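Local atomic coordinates of 11S globulin (Wrightia tinctoria, PDB entry 5WXU), a protein that probably serves as a hexameric seed storage protein and binds the plant hormone auxin, indole-3-acetic acid. Residues V420-W434 / A445-L458. Sequence-based numbering, arbitrary orientation.
Sequences VGRTSVIRAVPLDVW and ARSLKYNREEITVL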
loop_
_atom_site.group_PDB
_atom_site.type_symbol
_atom_site.label_atom_id
_atom_site.label_comp_id
_atom_site.label_asym_id
_atom_site.label_seq_id
_atom_site.Cartn_x
_atom_site.Cartn_y
_atom_site.Cartn_z
ATOM N N VAL B 420 25.769 22.824 -4.145
ATOM C CA VAL B 420 26.827 23.154 -3.241
ATOM C C VAL B 420 26.633 22.353 -1.974
ATOM O O VAL B 420 25.520 22.174 -1.534
ATOM C CB VAL B 420 26.784 24.661 -2.912
ATOM C CG1 VAL B 420 27.715 24.987 -1.754
ATOM C CG2 VAL B 420 27.140 25.491 -4.157
ATOM N N GLY B 421 27.738 21.998 -1.316
ATOM C CA GLY B 421 27.679 21.383 0.016
ATOM C C GLY B 421 27.837 19.870 -0.045
ATOM O O GLY B 421 28.005 19.275 -1.106
ATOM N N ARG B 422 27.742 19.231 1.092
ATOM C CA ARG B 422 28.041 17.779 1.185
ATOM C C ARG B 422 27.066 16.924 0.474
ATOM O O ARG B 422 27.467 15.864 0.000
ATOM C CB ARG B 422 28.241 17.247 2.609
ATOM C CG ARG B 422 29.255 18.050 3.335
ATOM C CD ARG B 422 29.808 17.301 4.520
ATOM N NE ARG B 422 28.885 16.757 5.494
ATOM C CZ ARG B 422 28.232 17.438 6.461
ATOM N NH1 ARG B 422 28.255 18.823 6.555
ATOM N NH2 ARG B 422 27.464 16.720 7.320
ATOM N N THR B 423 25.828 17.411 0.278
ATOM C CA THR B 423 24.826 16.627 -0.478
ATOM C C THR B 423 24.787 17.058 -1.991
ATOM O O THR B 423 23.866 16.733 -2.729
ATOM C CB THR B 423 23.450 16.813 0.126
ATOM O OG1 THR B 423 23.132 18.249 0.217
ATOM C CG2 THR B 423 23.413 16.191 1.507
ATOM N N SER B 424 25.801 17.777 -2.449
ATOM C CA SER B 424 25.755 18.306 -3.808
ATOM C C SER B 424 25.833 17.227 -4.909
ATOM O O SER B 424 26.473 16.182 -4.801
ATOM C CB SER B 424 26.862 19.355 -4.033
ATOM O OG SER B 424 28.105 18.731 -4.357
ATOM N N VAL B 425 25.144 17.523 -5.988
ATOM C CA VAL B 425 25.281 16.767 -7.237
ATOM C C VAL B 425 26.722 16.899 -7.793
ATOM O O VAL B 425 27.219 15.986 -8.390
ATOM C CB VAL B 425 24.172 17.219 -8.192
ATOM C CG1 VAL B 425 24.338 18.643 -8.586
ATOM C CG2 VAL B 425 24.205 16.370 -9.434
ATOM N N ILE B 426 27.389 18.011 -7.535
ATOM C CA ILE B 426 28.819 18.163 -7.969
ATOM C C ILE B 426 29.691 17.061 -7.324
ATOM O O ILE B 426 30.457 16.314 -8.030
ATOM C CB ILE B 426 29.303 19.582 -7.631
ATOM C CG1 ILE B 426 28.413 20.657 -8.268
ATOM C CG2 ILE B 426 30.778 19.705 -7.862
ATOM C CD1 ILE B 426 28.197 20.546 -9.741
ATOM N N ARG B 427 29.510 16.810 -6.040
ATOM C CA ARG B 427 30.247 15.777 -5.312
ATOM C C ARG B 427 30.000 14.382 -5.869
ATOM O O ARG B 427 30.889 13.562 -5.896
ATOM C CB ARG B 427 29.906 15.739 -3.823
ATOM C CG ARG B 427 30.352 16.938 -2.986
ATOM C CD ARG B 427 30.308 16.578 -1.519
ATOM N NE ARG B 427 30.993 17.620 -0.747
ATOM C CZ ARG B 427 31.770 17.416 0.304
ATOM N NH1 ARG B 427 32.027 16.208 0.773
ATOM N NH2 ARG B 427 32.355 18.473 0.881
ATOM N N ALA B 428 28.746 14.125 -6.266
ATOM C CA ALA B 428 28.318 12.821 -6.693
ATOM C C ALA B 428 28.826 12.405 -8.031
ATOM O O ALA B 428 28.785 11.215 -8.346
ATOM C CB ALA B 428 26.795 12.738 -6.617
ATOM N N VAL B 429 29.201 13.385 -8.874
ATOM C CA VAL B 429 29.719 13.121 -10.193
ATOM C C VAL B 429 31.278 12.954 -10.137
ATOM O O VAL B 429 31.942 13.649 -9.374
ATOM C CB VAL B 429 29.249 14.271 -11.135
ATOM C CG1 VAL B 429 29.941 14.273 -12.516
ATOM C CG2 VAL B 429 27.703 14.225 -11.295
ATOM N N PRO B 430 31.839 12.031 -10.931
ATOM C CA PRO B 430 33.308 11.914 -10.968
ATOM C C PRO B 430 33.977 13.239 -11.230
ATOM O O PRO B 430 33.511 14.006 -12.073
ATOM C CB PRO B 430 33.536 10.898 -12.073
ATOM C CG PRO B 430 32.299 10.037 -12.073
ATOM C CD PRO B 430 31.209 11.062 -11.850
ATOM N N LEU B 431 35.069 13.510 -10.513
ATOM C CA LEU B 431 35.833 14.742 -10.750
ATOM C C LEU B 431 36.210 14.941 -12.218
ATOM O O LEU B 431 36.121 16.066 -12.737
ATOM C CB LEU B 431 37.195 14.725 -10.033
ATOM C CG LEU B 431 37.616 15.490 -8.807
ATOM C CD1 LEU B 431 39.140 15.452 -8.792
ATOM C CD2 LEU B 431 37.074 16.880 -8.549
ATOM N N ASP B 432 36.584 13.844 -12.888
ATOM C CA ASP B 432 37.032 13.947 -14.273
ATOM C C ASP B 432 35.942 14.325 -15.265
ATOM O O ASP B 432 36.196 14.851 -16.389
ATOM C CB ASP B 432 37.756 12.671 -14.710
ATOM C CG ASP B 432 38.793 12.929 -15.856
ATOM O OD1 ASP B 432 39.287 14.068 -15.969
ATOM O OD2 ASP B 432 39.063 11.967 -16.585
ATOM N N VAL B 433 34.679 14.081 -14.869
ATOM C CA VAL B 433 33.564 14.608 -15.683
ATOM C C VAL B 433 33.577 16.129 -15.660
ATOM O O VAL B 433 33.470 16.748 -16.732
ATOM C CB VAL B 433 32.173 14.061 -15.224
ATOM C CG1 VAL B 433 30.999 14.774 -15.867
ATOM C CG2 VAL B 433 32.055 12.587 -15.520
ATOM N N TRP B 434 33.745 16.725 -14.485
ATOM C CA TRP B 434 33.737 18.199 -14.373
ATOM C C TRP B 434 35.029 18.770 -14.994
ATOM O O TRP B 434 34.986 19.813 -15.599
ATOM C CB TRP B 434 33.622 18.602 -12.947
ATOM C CG TRP B 434 32.362 18.080 -12.233
ATOM C CD1 TRP B 434 32.333 17.507 -10.993
ATOM C CD2 TRP B 434 30.998 18.198 -12.650
ATOM N NE1 TRP B 434 31.039 17.248 -10.602
ATOM C CE2 TRP B 434 30.194 17.608 -11.626
ATOM C CE3 TRP B 434 30.382 18.667 -13.807
ATOM C CZ2 TRP B 434 28.803 17.545 -11.707
ATOM C CZ3 TRP B 434 28.963 18.565 -13.928
ATOM C CH2 TRP B 434 28.188 18.028 -12.857
ATOM N N ALA B 445 38.658 21.663 -9.828
ATOM C CA ALA B 445 37.476 20.774 -9.702
ATOM C C ALA B 445 37.388 20.270 -8.294
ATOM O O ALA B 445 36.303 20.187 -7.780
ATOM C CB ALA B 445 37.581 19.639 -10.674
ATOM N N ARG B 446 38.509 19.950 -7.632
ATOM C CA ARG B 446 38.425 19.600 -6.200
ATOM C C ARG B 446 37.863 20.714 -5.368
ATOM O O ARG B 446 37.036 20.471 -4.502
ATOM C CB ARG B 446 39.778 19.212 -5.623
ATOM C CG ARG B 446 40.162 17.857 -5.973
ATOM C CD ARG B 446 41.504 17.502 -5.333
ATOM N NE ARG B 446 41.958 16.394 -6.145
ATOM C CZ ARG B 446 41.557 15.134 -5.979
ATOM N NH1 ARG B 446 40.765 14.790 -4.955
ATOM N NH2 ARG B 446 41.993 14.199 -6.823
ATOM N N SER B 447 38.358 21.947 -5.573
ATOM C CA SER B 447 37.854 23.070 -4.851
ATOM C C SER B 447 36.373 23.167 -5.036
ATOM O O SER B 447 35.627 23.415 -4.080
ATOM C CB SER B 447 38.512 24.378 -5.311
ATOM O OG SER B 447 39.914 24.388 -4.946
ATOM N N LEU B 448 35.914 22.993 -6.274
ATOM C CA LEU B 448 34.459 23.017 -6.517
ATOM C C LEU B 448 33.668 22.000 -5.670
ATOM O O LEU B 448 32.630 22.326 -5.030
ATOM C CB LEU B 448 34.173 22.842 -7.994
ATOM C CG LEU B 448 32.781 23.212 -8.464
ATOM C CD1 LEU B 448 32.454 24.720 -8.362
ATOM C CD2 LEU B 448 32.588 22.735 -9.885
ATOM N N LYS B 449 34.171 20.771 -5.632
ATOM C CA LYS B 449 33.574 19.737 -4.806
ATOM C C LYS B 449 33.546 20.016 -3.302
ATOM O O LYS B 449 32.478 19.835 -2.635
ATOM C CB LYS B 449 34.275 18.375 -5.024
ATOM C CG LYS B 449 33.704 17.595 -6.157
ATOM C CD LYS B 449 34.206 16.157 -6.186
ATOM C CE LYS B 449 33.645 15.361 -7.335
ATOM N NZ LYS B 449 33.539 13.868 -7.081
ATOM N N TYR B 450 34.701 20.473 -2.753
ATOM C CA TYR B 450 34.937 20.462 -1.315
ATOM C C TYR B 450 35.039 21.752 -0.532
ATOM O O TYR B 450 35.072 21.688 0.682
ATOM C CB TYR B 450 36.159 19.580 -1.025
ATOM C CG TYR B 450 36.059 18.212 -1.640
ATOM C CD1 TYR B 450 35.006 17.365 -1.301
ATOM C CD2 TYR B 450 36.979 17.737 -2.572
ATOM C CE1 TYR B 450 34.898 16.104 -1.838
ATOM C CE2 TYR B 450 36.871 16.475 -3.148
ATOM C CZ TYR B 450 35.814 15.648 -2.783
ATOM O OH TYR B 450 35.658 14.402 -3.282
ATOM N N ASN B 451 35.027 22.927 -1.167
ATOM C CA ASN B 451 35.280 24.195 -0.446
ATOM C C ASN B 451 34.188 24.510 0.585
ATOM O O ASN B 451 34.497 24.998 1.662
ATOM C CB ASN B 451 35.491 25.418 -1.395
ATOM C CG ASN B 451 36.960 25.559 -1.905
ATOM O OD1 ASN B 451 37.769 24.704 -1.668
ATOM N ND2 ASN B 451 37.281 26.677 -2.567
ATOM N N ARG B 452 32.941 24.214 0.266
ATOM C CA ARG B 452 31.851 24.286 1.256
ATOM C C ARG B 452 31.549 22.897 1.844
ATOM O O ARG B 452 31.120 21.985 1.110
ATOM C CB ARG B 452 30.618 24.872 0.620
ATOM C CG ARG B 452 30.842 26.328 0.202
ATOM C CD ARG B 452 30.741 27.206 1.419
ATOM N NE ARG B 452 30.294 28.489 1.012
ATOM C CZ ARG B 452 29.814 29.406 1.825
ATOM N NH1 ARG B 452 29.762 29.218 3.144
ATOM N NH2 ARG B 452 29.460 30.530 1.278
ATOM N N GLU B 453 31.744 22.774 3.153
ATOM C CA GLU B 453 31.518 21.544 3.884
ATOM C C GLU B 453 30.156 21.508 4.564
ATOM O O GLU B 453 29.803 20.539 5.161
ATOM C CB GLU B 453 32.650 21.293 4.910
ATOM C CG GLU B 453 33.956 20.826 4.225
ATOM C CD GLU B 453 33.775 19.533 3.385
ATOM O OE1 GLU B 453 33.037 18.589 3.841
ATOM O OE2 GLU B 453 34.336 19.467 2.249
ATOM N N GLU B 454 29.387 22.571 4.424
ATOM C CA GLU B 454 28.044 22.628 5.003
ATOM C C GLU B 454 27.119 21.722 4.218
ATOM O O GLU B 454 27.381 21.428 3.092
ATOM C CB GLU B 454 27.424 24.029 4.942
ATOM C CG GLU B 454 28.210 25.113 5.708
ATOM C CD GLU B 454 29.147 25.969 4.819
ATOM O OE1 GLU B 454 29.803 25.469 3.893
ATOM O OE2 GLU B 454 29.191 27.173 5.058
ATOM N N ILE B 455 25.999 21.373 4.843
ATOM C CA ILE B 455 24.804 20.872 4.125
ATOM C C ILE B 455 23.754 21.944 4.192
ATOM O O ILE B 455 23.346 22.346 5.305
ATOM C CB ILE B 455 24.250 19.580 4.762
ATOM C CG1 ILE B 455 25.253 18.446 4.552
ATOM C CG2 ILE B 455 22.921 19.213 4.172
ATOM C CD1 ILE B 455 24.914 17.072 5.216
ATOM N N THR B 456 23.294 22.352 3.003
ATOM C CA THR B 456 22.140 23.239 2.787
ATOM C C THR B 456 22.205 24.675 3.299
ATOM O O THR B 456 21.938 25.623 2.498
ATOM C CB THR B 456 20.853 22.556 3.316
ATOM O OG1 THR B 456 20.668 21.333 2.586
ATOM C CG2 THR B 456 19.624 23.435 3.207
ATOM N N VAL B 457 22.482 24.860 4.591
ATOM C CA VAL B 457 22.572 26.211 5.187
ATOM C C VAL B 457 24.008 26.659 5.209
ATOM O O VAL B 457 24.810 25.993 5.807
ATOM C CB VAL B 457 21.927 26.308 6.597
ATOM C CG1 VAL B 457 21.995 27.757 7.095
ATOM C CG2 VAL B 457 20.462 25.923 6.489
ATOM N N LEU B 458 24.320 27.750 4.490
ATOM C CA LEU B 458 25.672 28.246 4.382
ATOM C C LEU B 458 25.947 29.327 5.406
ATOM O O LEU B 458 25.223 30.287 5.508
ATOM C CB LEU B 458 25.996 28.765 2.987
ATOM C CG LEU B 458 25.790 27.756 1.870
ATOM C CD1 LEU B 458 25.958 28.289 0.490
ATOM C CD2 LEU B 458 26.702 26.514 2.095
HETATM O O HOH W 1 24.414 20.792 0.582
HETATM O O HOH W 2 30.553 22.368 -1.904
HETATM O O HOH W 3 29.879 20.708 -4.029
HETATM O O HOH W 4 33.198 13.618 -3.528
HETATM O O HOH W 5 33.782 16.110 2.863
#
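Polar side chains meeting backbone carbonyls dominate this buried contact, in which helix 442-450 and its exit loop fold back along the loop and short helices of 420-434, in the helical extension of the C-terminal cupin domain. K449 runs extended toward the 429-430 link; its NZ reaches R427 O (2.9 Å), from above that carbonyl's plane, and V429 O (2.8 Å), and also pairs with D146 of the second subunit. In one of its two conformers R427, part of an indole-3-acetate site with no ligand bound to it here, lays one guanidinium face over Y450 CD1, the planes at 89°, while its NH2 makes a salt bridge with E453 OE2 (2.6 Å) whose hydrogen bond is bent and weak. R422 N bonds E454 O at 3.0 Å. Bent at chi3 (-53°), the R422 chain brings NH1 to E453 O (2.7 Å), which lies in the guanidinium plane, and I455 CD1 sits over one face toward its rim. A leucine here would probably leave E453 O without this donor and I455 CD1 without the flat guanidinium over it. G421 CA sits 3.1 Å from E454 O, where a side chain would clash. L431 CD2 packs on A445 CB (3.5 Å). Helix 431-438 covers A445 and L448, strand 343-349 lies against V420 and L458, a third subunit meets R422 and I455, and bound auxin touches R422 and T423.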